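Side-chain contact in type III effector Xcv3220-like C-terminal domain-containing protein (Xanthomonas campestris pv. vesicatoria, PDB 4FC9), which is a type III effector (XopL) secreted into the plant host, whose all-helical C-terminal domain probably acts as an E3 ubiquitin ligase: residues R82-E87 with K163-I168. Residues are numbered along the deposited sequence; the frame is centred on the assembly and turned at random.
With EDO (1,2-ethanediol), chain E.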
loop_
_atom_site.group_PDB
_atom_site.type_symbol
_atom_site.label_atom_id
_atom_site.label_comp_id
_atom_site.label_asym_id
_atom_site.label_seq_id
_atom_site.Cartn_x
_atom_site.Cartn_y
_atom_site.Cartn_z
ATOM N N ARG A 82 -0.209 -5.706 -12.945
ATOM C CA ARG A 82 -0.572 -4.848 -14.059
ATOM C C ARG A 82 -1.854 -4.102 -13.699
ATOM O O ARG A 82 -1.987 -2.916 -13.993
ATOM C CB ARG A 82 -0.732 -5.645 -15.360
ATOM C CG ARG A 82 -0.785 -4.759 -16.602
ATOM C CD ARG A 82 -0.738 -5.550 -17.920
ATOM N NE ARG A 82 0.619 -5.723 -18.446
ATOM C CZ ARG A 82 1.241 -4.856 -19.243
ATOM N NH1 ARG A 82 0.640 -3.732 -19.613
ATOM N NH2 ARG A 82 2.471 -5.108 -19.671
ATOM N N ASP A 83 -2.778 -4.797 -13.033
ATOM C CA ASP A 83 -4.041 -4.196 -12.592
ATOM C C ASP A 83 -3.819 -3.068 -11.597
ATOM O O ASP A 83 -4.358 -1.974 -11.751
ATOM C CB ASP A 83 -4.949 -5.238 -11.938
ATOM C CG ASP A 83 -5.505 -6.236 -12.925
ATOM O OD1 ASP A 83 -5.416 -5.991 -14.146
ATOM O OD2 ASP A 83 -6.043 -7.266 -12.473
HETATM N N MSE A 84 -3.038 -3.350 -10.563
HETATM C CA MSE A 84 -2.828 -2.385 -9.490
HETATM C C MSE A 84 -2.008 -1.197 -9.956
HETATM O O MSE A 84 -2.195 -0.089 -9.474
HETATM C CB MSE A 84 -2.177 -3.051 -8.282
HETATM C CG MSE A 84 -3.095 -4.037 -7.584
HETATM SE SE MSE A 84 -2.510 -4.422 -5.774
HETATM C CE MSE A 84 -0.792 -5.187 -6.201
ATOM N N LEU A 85 -1.109 -1.431 -10.903
ATOM C CA LEU A 85 -0.378 -0.337 -11.532
ATOM C C LEU A 85 -1.355 0.672 -12.123
ATOM O O LEU A 85 -1.226 1.872 -11.901
ATOM C CB LEU A 85 0.589 -0.862 -12.602
ATOM C CG LEU A 85 1.963 -1.321 -12.094
ATOM C CD1 LEU A 85 2.742 -2.066 -13.169
ATOM C CD2 LEU A 85 2.764 -0.133 -11.572
ATOM N N ALA A 86 -2.347 0.180 -12.856
ATOM C CA ALA A 86 -3.345 1.051 -13.467
ATOM C C ALA A 86 -4.186 1.781 -12.426
ATOM O O ALA A 86 -4.442 2.977 -12.565
ATOM C CB ALA A 86 -4.234 0.264 -14.416
ATOM N N GLU A 87 -4.613 1.058 -11.392
ATOM C CA GLU A 87 -5.382 1.650 -10.298
ATOM C C GLU A 87 -4.619 2.790 -9.630
ATOM O O GLU A 87 -5.202 3.802 -9.253
ATOM C CB GLU A 87 -5.742 0.594 -9.249
ATOM C CG GLU A 87 -6.795 -0.397 -9.688
ATOM C CD GLU A 87 -7.043 -1.472 -8.653
ATOM O OE1 GLU A 87 -6.556 -1.330 -7.514
ATOM O OE2 GLU A 87 -7.716 -2.467 -8.976
ATOM N N LYS A 163 -2.797 -3.724 0.730
ATOM C CA LYS A 163 -3.401 -3.299 1.983
ATOM C C LYS A 163 -4.156 -1.993 1.801
ATOM O O LYS A 163 -5.290 -1.864 2.250
ATOM C CB LYS A 163 -2.353 -3.137 3.078
ATOM C CG LYS A 163 -2.928 -2.576 4.362
ATOM C CD LYS A 163 -2.166 -3.075 5.565
ATOM C CE LYS A 163 -1.422 -1.950 6.242
ATOM N NZ LYS A 163 -0.727 -2.431 7.469
ATOM N N THR A 164 -3.526 -1.035 1.129
ATOM C CA THR A 164 -4.126 0.278 0.896
ATOM C C THR A 164 -5.496 0.187 0.230
ATOM O O THR A 164 -6.454 0.801 0.690
ATOM C CB THR A 164 -3.206 1.181 0.049
ATOM O OG1 THR A 164 -2.043 1.522 0.810
ATOM C CG2 THR A 164 -3.927 2.458 -0.345
ATOM N N ARG A 165 -5.591 -0.588 -0.846
ATOM C CA ARG A 165 -6.844 -0.699 -1.585
ATOM C C ARG A 165 -7.899 -1.471 -0.791
ATOM O O ARG A 165 -9.092 -1.194 -0.901
ATOM C CB ARG A 165 -6.622 -1.307 -2.981
ATOM C CG ARG A 165 -6.227 -2.770 -2.988
ATOM C CD ARG A 165 -5.645 -3.211 -4.333
ATOM N NE ARG A 165 -6.571 -3.084 -5.460
ATOM C CZ ARG A 165 -7.541 -3.952 -5.746
ATOM N NH1 ARG A 165 -7.747 -5.010 -4.972
ATOM N NH2 ARG A 165 -8.316 -3.755 -6.801
ATOM N N GLU A 166 -7.461 -2.418 0.031
ATOM C CA GLU A 166 -8.391 -3.152 0.875
ATOM C C GLU A 166 -8.911 -2.286 2.030
ATOM O O GLU A 166 -10.055 -2.432 2.454
ATOM C CB GLU A 166 -7.763 -4.453 1.388
ATOM C CG GLU A 166 -7.432 -5.455 0.279
ATOM C CD GLU A 166 -8.636 -5.810 -0.577
ATOM O OE1 GLU A 166 -9.683 -6.172 0.001
ATOM O OE2 GLU A 166 -8.537 -5.720 -1.822
ATOM N N LEU A 167 -8.075 -1.380 2.529
ATOM C CA LEU A 167 -8.515 -0.438 3.558
ATOM C C LEU A 167 -9.512 0.576 2.988
ATOM O O LEU A 167 -10.478 0.956 3.656
ATOM C CB LEU A 167 -7.321 0.269 4.210
ATOM C CG LEU A 167 -6.424 -0.589 5.113
ATOM C CD1 LEU A 167 -5.192 0.185 5.552
ATOM C CD2 LEU A 167 -7.187 -1.100 6.328
ATOM N N ILE A 168 -9.281 1.002 1.750
ATOM C CA ILE A 168 -10.203 1.895 1.055
ATOM C C ILE A 168 -11.581 1.252 0.902
ATOM O O ILE A 168 -12.601 1.882 1.178
ATOM C CB ILE A 168 -9.651 2.314 -0.327
ATOM C CG1 ILE A 168 -8.489 3.294 -0.156
ATOM C CG2 ILE A 168 -10.741 2.937 -1.177
ATOM C CD1 ILE A 168 -7.701 3.553 -1.422
HETATM C C1 EDO E . -3.661 -7.703 -16.610
HETATM O O1 EDO E . -4.942 -7.953 -16.021
HETATM C C2 EDO E . -3.206 -8.939 -17.376
HETATM O O2 EDO E . -1.904 -8.705 -17.925
#
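Glu87 OE2 accepts a short bond of 2.6 Å from Arg165 NH2, while Glu87 OE1 takes a second, straighter one from Arg165 NE at 2.7 Å (158° at the hydrogen). The guanidinium thus meets the carboxylate side-on in a bidentate salt bridge, through NE and one terminal nitrogen. Both oxygens use their syn lone pairs, and the two planes lie only 19° apart; OE1 sits in the guanidinium plane, whereas OE2 is tilted somewhat from it. Glutamate suits this place because its chain, extended beyond CG, reaches from helix 79-88 to the arginine on helix 152-171. Arginine answers with matching donors: its CG lies between the backbone N and carbonyl carbon (chi1 69°), and a bend at chi3 turns the end of the chain towards Glu87, where the NE/NH2 edge faces the carboxylate. Met84, a selenomethionine, supplies the nonpolar side of the contact, its SE resting 3.7 Å from the CD methylene of Arg165. The third nitrogen, Arg165 NH1, reaches Glu166 OE2 of its own helix at 3.3 Å and also bonds to the carbonyl of Pro180; Glu166 in turn pairs with Arg176. Partners at all three nitrogens probably restrict rotation of the guanidinium, and its charge would probably help keep Glu87 and Glu166 ionised, making this largely buried salt-bridge network a directional link between two helices of the domain.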